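Local coordinates for protein gamma-glutamyltranspeptidase (Streptomyces lincolnensis, PDB 6J3A) that is a homologue of the LmbA-like gamma-glutamyltranspeptidases in the N-terminal nucleophile hydrolase superfamily and may transfer or hydrolyse gamma-glutamyl groups, at residues D168-G173 / N446-E451. Residues are numbered along the deposited sequence; the frame is centred on the assembly and turned at random.
Sequences DVYLPG and NPVVPE
The last turn of helix 164-170 packs against the short, weakly bonded strand 448-449, which pairs antiparallel with 454-455 in this gamma-glutamyltranspeptidase chain, and the contact illustrates how one branched residue can serve two neighbours. Val448 divides its methyls between consecutive residues of the helix. Its CG1, set anti to the backbone N (chi1 166°), lies 4.0 Å from CG2 of Val169, the two side chains meeting at about a right angle. The other methyl, CG2, stands 4.1 Å from CE2 of Tyr170, at the rim of the ring and near its plane rather than over a face. One face of that ring is instead overlain by CG1 of Val169, 3.8 Å above the plane and displaced toward the rim, while Pro52, Leu443, Phe159 and Val152 also touch the tyrosine. Polar links come from the preceding turn: Thr165 OG1 and Ser166 OG hydrogen-bond to the backbone O and N of Val448, respectively. Val449, next along the strand, touches Ala224 and Gln228 of helix 220-229, so 446-451 runs between two helices. Between 168-173 and 446-451 themselves the chemistry is wholly apolar, which implies a small dispersive contact without directional bonds, and the neighbouring hydroxyl-to-backbone bonds probably contribute to its alignment.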
loop_
_atom_site.group_PDB
_atom_site.type_symbol
_atom_site.label_atom_id
_atom_site.label_comp_id
_atom_site.label_asym_id
_atom_site.label_seq_id
_atom_site.Cartn_x
_atom_site.Cartn_y
_atom_site.Cartn_z
ATOM N N ASP A 168 -23.372 1.008 25.673
ATOM C CA ASP A 168 -22.897 2.378 25.986
ATOM C C ASP A 168 -21.740 2.836 25.109
ATOM O O ASP A 168 -21.636 4.016 24.775
ATOM C CB ASP A 168 -22.433 2.498 27.453
ATOM C CG ASP A 168 -23.564 2.325 28.459
ATOM O OD1 ASP A 168 -24.743 2.533 28.098
ATOM O OD2 ASP A 168 -23.267 1.985 29.624
ATOM N N VAL A 169 -20.859 1.905 24.766
ATOM C CA VAL A 169 -19.661 2.207 23.989
ATOM C C VAL A 169 -19.906 2.050 22.485
ATOM O O VAL A 169 -19.493 2.913 21.703
ATOM C CB VAL A 169 -18.488 1.323 24.454
ATOM C CG1 VAL A 169 -17.258 1.528 23.577
ATOM C CG2 VAL A 169 -18.157 1.624 25.912
ATOM N N TYR A 170 -20.585 0.972 22.091
ATOM C CA TYR A 170 -20.729 0.615 20.672
ATOM C C TYR A 170 -22.082 0.933 20.030
ATOM O O TYR A 170 -22.200 0.911 18.805
ATOM C CB TYR A 170 -20.371 -0.864 20.468
ATOM C CG TYR A 170 -18.886 -1.123 20.653
ATOM C CD1 TYR A 170 -17.957 -0.731 19.678
ATOM C CD2 TYR A 170 -18.394 -1.729 21.810
ATOM C CE1 TYR A 170 -16.589 -0.953 19.847
ATOM C CE2 TYR A 170 -17.027 -1.952 21.985
ATOM C CZ TYR A 170 -16.130 -1.565 21.003
ATOM O OH TYR A 170 -14.782 -1.791 21.181
ATOM N N LEU A 171 -23.086 1.237 20.849
ATOM C CA LEU A 171 -24.405 1.627 20.371
ATOM C C LEU A 171 -24.849 2.926 21.049
ATOM O O LEU A 171 -25.971 3.007 21.551
ATOM C CB LEU A 171 -25.418 0.514 20.657
ATOM C CG LEU A 171 -25.259 -0.854 19.999
ATOM C CD1 LEU A 171 -26.365 -1.779 20.490
ATOM C CD2 LEU A 171 -25.310 -0.768 18.485
ATOM N N PRO A 172 -23.974 3.953 21.078
ATOM C CA PRO A 172 -24.426 5.228 21.657
ATOM C C PRO A 172 -25.667 5.731 20.926
ATOM O O PRO A 172 -25.643 5.856 19.694
ATOM C CB PRO A 172 -23.246 6.174 21.413
ATOM C CG PRO A 172 -22.513 5.571 20.259
ATOM C CD PRO A 172 -22.665 4.088 20.414
ATOM N N GLY A 173 -26.742 5.963 21.683
ATOM C CA GLY A 173 -28.058 6.286 21.122
ATOM C C GLY A 173 -28.650 5.193 20.241
ATOM O O GLY A 173 -29.485 5.463 19.387
ATOM N N ASN A 446 -17.575 -10.391 25.233
ATOM C CA ASN A 446 -17.744 -10.039 26.645
ATOM C C ASN A 446 -18.279 -8.622 26.780
ATOM O O ASN A 446 -18.009 -7.763 25.938
ATOM C CB ASN A 446 -16.432 -10.174 27.434
ATOM C CG ASN A 446 -16.326 -11.491 28.192
ATOM O OD1 ASN A 446 -17.144 -11.796 29.057
ATOM N ND2 ASN A 446 -15.293 -12.264 27.888
ATOM N N PRO A 447 -19.031 -8.364 27.855
ATOM C CA PRO A 447 -19.430 -6.989 28.096
ATOM C C PRO A 447 -18.207 -6.109 28.373
ATOM O O PRO A 447 -17.246 -6.556 29.003
ATOM C CB PRO A 447 -20.292 -7.101 29.359
ATOM C CG PRO A 447 -19.707 -8.264 30.092
ATOM C CD PRO A 447 -19.356 -9.237 28.999
ATOM N N VAL A 448 -18.259 -4.876 27.898
ATOM C CA VAL A 448 -17.245 -3.887 28.212
ATOM C C VAL A 448 -17.107 -3.684 29.719
ATOM O O VAL A 448 -18.090 -3.524 30.435
ATOM C CB VAL A 448 -17.565 -2.536 27.533
ATOM C CG1 VAL A 448 -16.724 -1.389 28.105
ATOM C CG2 VAL A 448 -17.331 -2.651 26.032
ATOM N N VAL A 449 -15.866 -3.686 30.178
ATOM C CA VAL A 449 -15.531 -3.240 31.524
ATOM C C VAL A 449 -15.747 -1.720 31.559
ATOM O O VAL A 449 -14.932 -0.968 31.013
ATOM C CB VAL A 449 -14.075 -3.587 31.903
ATOM C CG1 VAL A 449 -13.783 -3.179 33.347
ATOM C CG2 VAL A 449 -13.773 -5.075 31.687
ATOM N N PRO A 450 -16.845 -1.265 32.203
ATOM C CA PRO A 450 -17.335 0.101 31.960
ATOM C C PRO A 450 -16.300 1.203 32.217
ATOM O O PRO A 450 -16.207 2.133 31.409
ATOM C CB PRO A 450 -18.560 0.231 32.886
ATOM C CG PRO A 450 -18.438 -0.854 33.889
ATOM C CD PRO A 450 -17.560 -1.928 33.311
ATOM N N GLU A 451 -15.497 1.072 33.273
ATOM C CA GLU A 451 -14.512 2.123 33.604
ATOM C C GLU A 451 -13.227 2.063 32.762
ATOM O O GLU A 451 -12.380 2.966 32.858
ATOM C CB GLU A 451 -14.192 2.202 35.113
ATOM C CG GLU A 451 -13.848 0.910 35.837
ATOM C CD GLU A 451 -15.071 0.197 36.413
ATOM O OE1 GLU A 451 -15.709 -0.572 35.661
ATOM O OE2 GLU A 451 -15.385 0.393 37.611
#